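Local coordinates for protein MPT synthase subunit 2 (Burkholderia ambifaria, PDB 7L32) that probably serves as the large, catalytic subunit of molybdopterin synthase, which converts precursor Z into molybdopterin by adding its dithiolene sulfurs, at residues 119-133 with 144-157. Numbering follows the deposited sequence.
Sequences EFVMDYLKTEAPFWK and VDARSTDDAALARW
Trp157 is gripped on three sides: by Asp123 at its indole edge, by the Phe120 ring on one face, and by Arg156 CG over the other. Its NE1 gives a nearly straight bond (2.8 Å, 170°) to the anti lone pair of Asp123 OD2, with that oxygen almost in the ring plane. Phe120 comes edge-on in a T-shaped stack, its CD1 3.6 Å from Trp157 CD2 and the planes at 89°, while its CB sits above the six-membered ring as a CH-pi contact. With Phe120 CG anti to the backbone N (chi1 172°) the ring is carried to the indole, and its own twist about CB-CG presents the edge. The other Asp123 oxygen, OD1, forms a salt bridge with Arg111 of the second subunit, so the carboxylate links indole and dimer partner and is probably kept ionised. Arg156, extended from CG to NE across the other face of the indole, makes a salt bridge from NH1 to Glu119 OE1 (2.8 Å), though as a hydrogen bond it is weak.

Asp150 caps helix 151-156 through OD1, chiefly to Ala153 N. Towards the end of helix 111-128, Lys126 O accepts from Ser148 N (2.8 Å) and a water that also bonds Ala146 O and Ser148 OG. Arg147 runs its CG and CD past the carbonyls of Thr127, Glu128 and Ala129; its guanidinium grips Asp145 side-on, and Asp145 OD1 also takes Arg147 N in an Asx turn. Beyond, Lys133 and Val144 exchange two backbone bonds as an antiparallel hydrogen-bonded pair. This is a helix followed by a beta hairpin (strands 131-136 and 141-145), after which the chain folds back along helix 111-128 and ends in a short helix beside the MoaE dimer interface.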
loop_
_atom_site.group_PDB
_atom_site.type_symbol
_atom_site.label_atom_id
_atom_site.label_comp_id
_atom_site.label_asym_id
_atom_site.label_seq_id
_atom_site.Cartn_x
_atom_site.Cartn_y
_atom_site.Cartn_z
ATOM N N GLU A 119 -4.119 2.548 -6.112
ATOM C CA GLU A 119 -3.356 2.748 -7.345
ATOM C C GLU A 119 -4.053 3.731 -8.277
ATOM O O GLU A 119 -3.394 4.563 -8.921
ATOM C CB GLU A 119 -3.134 1.407 -8.057
ATOM C CG GLU A 119 -2.301 1.536 -9.306
ATOM C CD GLU A 119 -1.692 0.203 -9.777
ATOM O OE1 GLU A 119 -2.213 -0.884 -9.430
ATOM O OE2 GLU A 119 -0.661 0.270 -10.470
ATOM N N PHE A 120 -5.381 3.645 -8.369
ATOM C CA PHE A 120 -6.131 4.603 -9.190
ATOM C C PHE A 120 -5.871 6.041 -8.734
ATOM O O PHE A 120 -5.632 6.942 -9.562
ATOM C CB PHE A 120 -7.635 4.274 -9.139
ATOM C CG PHE A 120 -8.505 5.329 -9.792
ATOM C CD1 PHE A 120 -8.733 5.306 -11.157
ATOM C CD2 PHE A 120 -9.101 6.334 -9.030
ATOM C CE1 PHE A 120 -9.503 6.317 -11.792
ATOM C CE2 PHE A 120 -9.871 7.326 -9.638
ATOM C CZ PHE A 120 -10.084 7.324 -11.021
ATOM N N VAL A 121 -5.952 6.283 -7.424
ATOM C CA VAL A 121 -5.730 7.638 -6.905
ATOM C C VAL A 121 -4.315 8.107 -7.234
ATOM O O VAL A 121 -4.116 9.254 -7.650
ATOM C CB VAL A 121 -6.017 7.701 -5.387
ATOM C CG1 VAL A 121 -5.544 9.054 -4.787
ATOM C CG2 VAL A 121 -7.528 7.506 -5.081
ATOM N N MET A 122 -3.312 7.233 -7.069
ATOM C CA MET A 122 -1.933 7.613 -7.396
ATOM C C MET A 122 -1.775 7.922 -8.883
ATOM O O MET A 122 -1.131 8.922 -9.250
ATOM C CB MET A 122 -0.928 6.508 -6.985
ATOM C CG MET A 122 -0.492 6.573 -5.488
ATOM S SD MET A 122 0.263 8.183 -5.051
ATOM C CE MET A 122 1.661 8.188 -6.155
ATOM N N ASP A 123 -2.348 7.081 -9.758
ATOM C CA ASP A 123 -2.248 7.319 -11.204
ATOM C C ASP A 123 -2.876 8.660 -11.581
ATOM O O ASP A 123 -2.314 9.423 -12.370
ATOM C CB ASP A 123 -2.947 6.202 -11.983
ATOM C CG ASP A 123 -2.147 4.906 -12.017
ATOM O OD1 ASP A 123 -0.928 4.916 -11.717
ATOM O OD2 ASP A 123 -2.766 3.879 -12.347
ATOM N N TYR A 124 -4.074 8.926 -11.060
ATOM C CA TYR A 124 -4.795 10.166 -11.377
ATOM C C TYR A 124 -4.072 11.373 -10.784
ATOM O O TYR A 124 -3.927 12.419 -11.442
ATOM C CB TYR A 124 -6.218 10.032 -10.816
ATOM C CG TYR A 124 -7.340 10.918 -11.321
ATOM C CD1 TYR A 124 -7.100 12.034 -12.118
ATOM C CD2 TYR A 124 -8.656 10.678 -10.910
ATOM C CE1 TYR A 124 -8.150 12.863 -12.538
ATOM C CE2 TYR A 124 -9.716 11.501 -11.329
ATOM C CZ TYR A 124 -9.451 12.592 -12.139
ATOM O OH TYR A 124 -10.483 13.416 -12.556
ATOM N N LEU A 125 -3.582 11.231 -9.551
ATOM C CA LEU A 125 -2.774 12.280 -8.926
ATOM C C LEU A 125 -1.559 12.629 -9.782
ATOM O O LEU A 125 -1.302 13.810 -10.083
ATOM C CB LEU A 125 -2.334 11.815 -7.527
ATOM C CG LEU A 125 -1.525 12.748 -6.617
ATOM C CD1 LEU A 125 -1.731 12.317 -5.151
ATOM C CD2 LEU A 125 -0.022 12.759 -6.950
ATOM N N LYS A 126 -0.785 11.610 -10.175
ATOM C CA LYS A 126 0.483 11.857 -10.866
ATOM C C LYS A 126 0.276 12.452 -12.257
ATOM O O LYS A 126 1.128 13.211 -12.746
ATOM C CB LYS A 126 1.292 10.559 -10.945
ATOM C CG LYS A 126 1.930 10.163 -9.612
ATOM C CD LYS A 126 3.064 11.146 -9.250
ATOM C CE LYS A 126 3.750 10.810 -7.918
ATOM N NZ LYS A 126 4.909 11.750 -7.572
ATOM N N THR A 127 -0.855 12.165 -12.889
ATOM C CA THR A 127 -1.100 12.669 -14.229
ATOM C C THR A 127 -1.940 13.938 -14.254
ATOM O O THR A 127 -1.844 14.700 -15.230
ATOM C CB THR A 127 -1.766 11.580 -15.095
ATOM O OG1 THR A 127 -3.033 11.208 -14.531
ATOM C CG2 THR A 127 -0.870 10.341 -15.169
ATOM N N GLU A 128 -2.735 14.224 -13.213
ATOM C CA GLU A 128 -3.657 15.356 -13.305
ATOM C C GLU A 128 -3.560 16.423 -12.213
ATOM O O GLU A 128 -4.040 17.538 -12.442
ATOM C CB GLU A 128 -5.113 14.860 -13.365
ATOM C CG GLU A 128 -5.436 14.051 -14.629
ATOM C CD GLU A 128 -5.219 14.833 -15.913
ATOM O OE1 GLU A 128 -5.551 16.042 -15.953
ATOM O OE2 GLU A 128 -4.708 14.235 -16.886
ATOM N N ALA A 129 -2.994 16.136 -11.053
ATOM C CA ALA A 129 -2.981 17.147 -9.987
ATOM C C ALA A 129 -1.994 18.267 -10.323
ATOM O O ALA A 129 -0.839 17.987 -10.668
ATOM C CB ALA A 129 -2.617 16.524 -8.635
ATOM N N PRO A 130 -2.405 19.544 -10.236
ATOM C CA PRO A 130 -1.503 20.647 -10.621
ATOM C C PRO A 130 -0.359 20.880 -9.647
ATOM O O PRO A 130 -0.559 21.407 -8.545
ATOM C CB PRO A 130 -2.428 21.872 -10.670
ATOM C CG PRO A 130 -3.815 21.316 -10.738
ATOM C CD PRO A 130 -3.771 20.017 -9.972
ATOM N N PHE A 131 0.849 20.510 -10.069
ATOM C CA PHE A 131 2.083 20.778 -9.341
ATOM C C PHE A 131 3.113 21.260 -10.344
ATOM O O PHE A 131 3.041 20.908 -11.526
ATOM C CB PHE A 131 2.642 19.529 -8.636
ATOM C CG PHE A 131 1.867 19.121 -7.422
ATOM C CD1 PHE A 131 2.104 19.722 -6.196
ATOM C CD2 PHE A 131 0.896 18.133 -7.512
ATOM C CE1 PHE A 131 1.386 19.339 -5.063
ATOM C CE2 PHE A 131 0.170 17.755 -6.402
ATOM C CZ PHE A 131 0.417 18.357 -5.171
ATOM N N TRP A 132 4.098 22.023 -9.853
ATOM C CA TRP A 132 5.174 22.569 -10.669
ATOM C C TRP A 132 6.510 22.336 -9.985
ATOM O O TRP A 132 6.610 22.431 -8.760
ATOM C CB TRP A 132 4.991 24.082 -10.924
ATOM C CG TRP A 132 3.836 24.396 -11.840
ATOM C CD1 TRP A 132 3.909 24.672 -13.179
ATOM C CD2 TRP A 132 2.438 24.434 -11.498
ATOM N NE1 TRP A 132 2.648 24.904 -13.684
ATOM C CE2 TRP A 132 1.728 24.758 -12.678
ATOM C CE3 TRP A 132 1.719 24.242 -10.310
ATOM C CZ2 TRP A 132 0.333 24.896 -12.702
ATOM C CZ3 TRP A 132 0.322 24.365 -10.343
ATOM C CH2 TRP A 132 -0.349 24.693 -11.529
ATOM N N LYS A 133 7.539 22.071 -10.792
ATOM C CA LYS A 133 8.902 21.861 -10.331
ATOM C C LYS A 133 9.774 23.011 -10.809
ATOM O O LYS A 133 9.657 23.447 -11.956
ATOM C CB LYS A 133 9.481 20.547 -10.878
ATOM C CG LYS A 133 9.701 19.460 -9.852
ATOM C CD LYS A 133 10.282 18.208 -10.511
ATOM C CE LYS A 133 11.581 18.504 -11.246
ATOM N NZ LYS A 133 12.770 18.620 -10.339
ATOM N N VAL A 144 8.223 24.315 -14.133
ATOM C CA VAL A 144 7.788 23.400 -15.180
ATOM C C VAL A 144 6.703 22.486 -14.619
ATOM O O VAL A 144 6.803 22.004 -13.487
ATOM C CB VAL A 144 8.964 22.596 -15.780
ATOM C CG1 VAL A 144 10.116 23.537 -16.165
ATOM C CG2 VAL A 144 9.451 21.507 -14.840
ATOM N N ASP A 145 5.649 22.301 -15.404
ATOM C CA ASP A 145 4.549 21.399 -15.082
ATOM C C ASP A 145 5.074 20.023 -14.677
ATOM O O ASP A 145 5.798 19.380 -15.438
ATOM C CB ASP A 145 3.658 21.325 -16.331
ATOM C CG ASP A 145 2.433 20.445 -16.162
ATOM O OD1 ASP A 145 2.119 19.993 -15.038
ATOM O OD2 ASP A 145 1.777 20.217 -17.201
ATOM N N ALA A 146 4.730 19.584 -13.460
ATOM C CA ALA A 146 5.238 18.334 -12.904
ATOM C C ALA A 146 4.321 17.141 -13.154
ATOM O O ALA A 146 4.662 16.026 -12.737
ATOM C CB ALA A 146 5.487 18.470 -11.393
ATOM N N ARG A 147 3.177 17.353 -13.806
ATOM C CA ARG A 147 2.290 16.253 -14.154
ATOM C C ARG A 147 2.998 15.301 -15.110
ATOM O O ARG A 147 3.760 15.724 -15.986
ATOM C CB ARG A 147 1.014 16.798 -14.808
ATOM C CG ARG A 147 0.027 17.479 -13.858
ATOM C CD ARG A 147 -1.111 18.129 -14.629
ATOM N NE ARG A 147 -0.620 18.820 -15.819
ATOM C CZ ARG A 147 -1.391 19.267 -16.802
ATOM N NH1 ARG A 147 -2.707 19.114 -16.774
ATOM N NH2 ARG A 147 -0.829 19.883 -17.838
ATOM N N SER A 148 2.801 14.016 -14.880
ATOM C CA SER A 148 3.292 12.920 -15.700
ATOM C C SER A 148 2.255 12.539 -16.749
ATOM O O SER A 148 1.101 12.974 -16.706
ATOM C CB SER A 148 3.603 11.687 -14.846
ATOM O OG SER A 148 4.567 11.944 -13.839
ATOM N N THR A 149 2.698 11.772 -17.734
ATOM C CA THR A 149 1.805 11.080 -18.655
ATOM C C THR A 149 1.941 9.579 -18.414
ATOM O O THR A 149 3.058 9.067 -18.275
ATOM C CB THR A 149 2.119 11.433 -20.113
ATOM O OG1 THR A 149 3.470 11.077 -20.418
ATOM C CG2 THR A 149 1.933 12.931 -20.343
ATOM N N ASP A 150 0.812 8.881 -18.316
ATOM C CA ASP A 150 0.815 7.424 -18.202
ATOM C C ASP A 150 -0.268 6.943 -19.160
ATOM O O ASP A 150 -1.449 6.907 -18.801
ATOM C CB ASP A 150 0.542 6.987 -16.755
ATOM C CG ASP A 150 0.881 5.507 -16.487
ATOM O OD1 ASP A 150 0.618 4.635 -17.350
ATOM O OD2 ASP A 150 1.398 5.213 -15.382
ATOM N N ASP A 151 0.126 6.450 -20.328
ATOM C CA ASP A 151 -0.903 6.034 -21.263
ATOM C C ASP A 151 -1.400 4.632 -20.969
ATOM O O ASP A 151 -2.552 4.315 -21.296
ATOM C CB ASP A 151 -0.371 6.086 -22.699
ATOM C CG ASP A 151 -0.085 7.501 -23.164
ATOM O OD1 ASP A 151 -0.841 8.417 -22.769
ATOM O OD2 ASP A 151 0.886 7.686 -23.917
ATOM N N ALA A 152 -0.634 3.838 -20.222
ATOM C CA ALA A 152 -1.139 2.510 -19.915
ATOM C C ALA A 152 -2.154 2.581 -18.790
ATOM O O ALA A 152 -3.156 1.854 -18.809
ATOM C CB ALA A 152 0.013 1.592 -19.514
ATOM N N ALA A 153 -1.947 3.503 -17.846
ATOM C CA ALA A 153 -2.905 3.676 -16.761
ATOM C C ALA A 153 -4.222 4.220 -17.288
ATOM O O ALA A 153 -5.301 3.781 -16.861
ATOM C CB ALA A 153 -2.320 4.595 -15.684
ATOM N N LEU A 154 -4.157 5.165 -18.231
ATOM C CA LEU A 154 -5.384 5.732 -18.783
ATOM C C LEU A 154 -6.226 4.658 -19.447
ATOM O O LEU A 154 -7.444 4.603 -19.251
ATOM C CB LEU A 154 -5.052 6.810 -19.814
ATOM C CG LEU A 154 -4.349 8.095 -19.383
ATOM C CD1 LEU A 154 -4.329 9.090 -20.534
ATOM C CD2 LEU A 154 -5.025 8.677 -18.151
ATOM N N ALA A 155 -5.586 3.773 -20.213
ATOM C CA ALA A 155 -6.327 2.684 -20.825
ATOM C C ALA A 155 -6.873 1.746 -19.760
ATOM O O ALA A 155 -8.022 1.298 -19.849
ATOM C CB ALA A 155 -5.436 1.931 -21.818
ATOM N N ARG A 156 -6.071 1.468 -18.725
ATOM C CA ARG A 156 -6.503 0.558 -17.671
ATOM C C ARG A 156 -7.772 1.056 -16.999
ATOM O O ARG A 156 -8.674 0.269 -16.699
ATOM C CB ARG A 156 -5.393 0.388 -16.624
ATOM C CG ARG A 156 -5.865 -0.378 -15.390
ATOM C CD ARG A 156 -4.734 -0.629 -14.379
ATOM N NE ARG A 156 -5.168 -1.488 -13.279
ATOM C CZ ARG A 156 -4.426 -1.755 -12.208
ATOM N NH1 ARG A 156 -3.226 -1.221 -12.046
ATOM N NH2 ARG A 156 -4.903 -2.573 -11.274
ATOM N N TRP A 157 -7.865 2.358 -16.742
ATOM C CA TRP A 157 -8.993 2.896 -15.995
ATOM C C TRP A 157 -10.156 3.348 -16.893
ATOM O O TRP A 157 -11.104 3.952 -16.391
ATOM C CB TRP A 157 -8.532 4.022 -15.057
ATOM C CG TRP A 157 -7.412 3.614 -14.085
ATOM C CD1 TRP A 157 -6.165 4.182 -13.985
ATOM C CD2 TRP A 157 -7.439 2.545 -13.109
ATOM N NE1 TRP A 157 -5.425 3.540 -13.008
ATOM C CE2 TRP A 157 -6.185 2.542 -12.453
ATOM C CE3 TRP A 157 -8.411 1.601 -12.721
ATOM C CZ2 TRP A 157 -5.862 1.620 -11.430
ATOM C CZ3 TRP A 157 -8.092 0.680 -11.706
ATOM C CH2 TRP A 157 -6.832 0.707 -11.068
HETATM O O HOH W 1 -2.025 1.416 -13.047
HETATM O O HOH W 2 3.811 13.576 -11.821
HETATM O O HOH W 3 -4.804 18.476 -14.725
HETATM O O HOH W 4 0.607 21.361 -13.384
#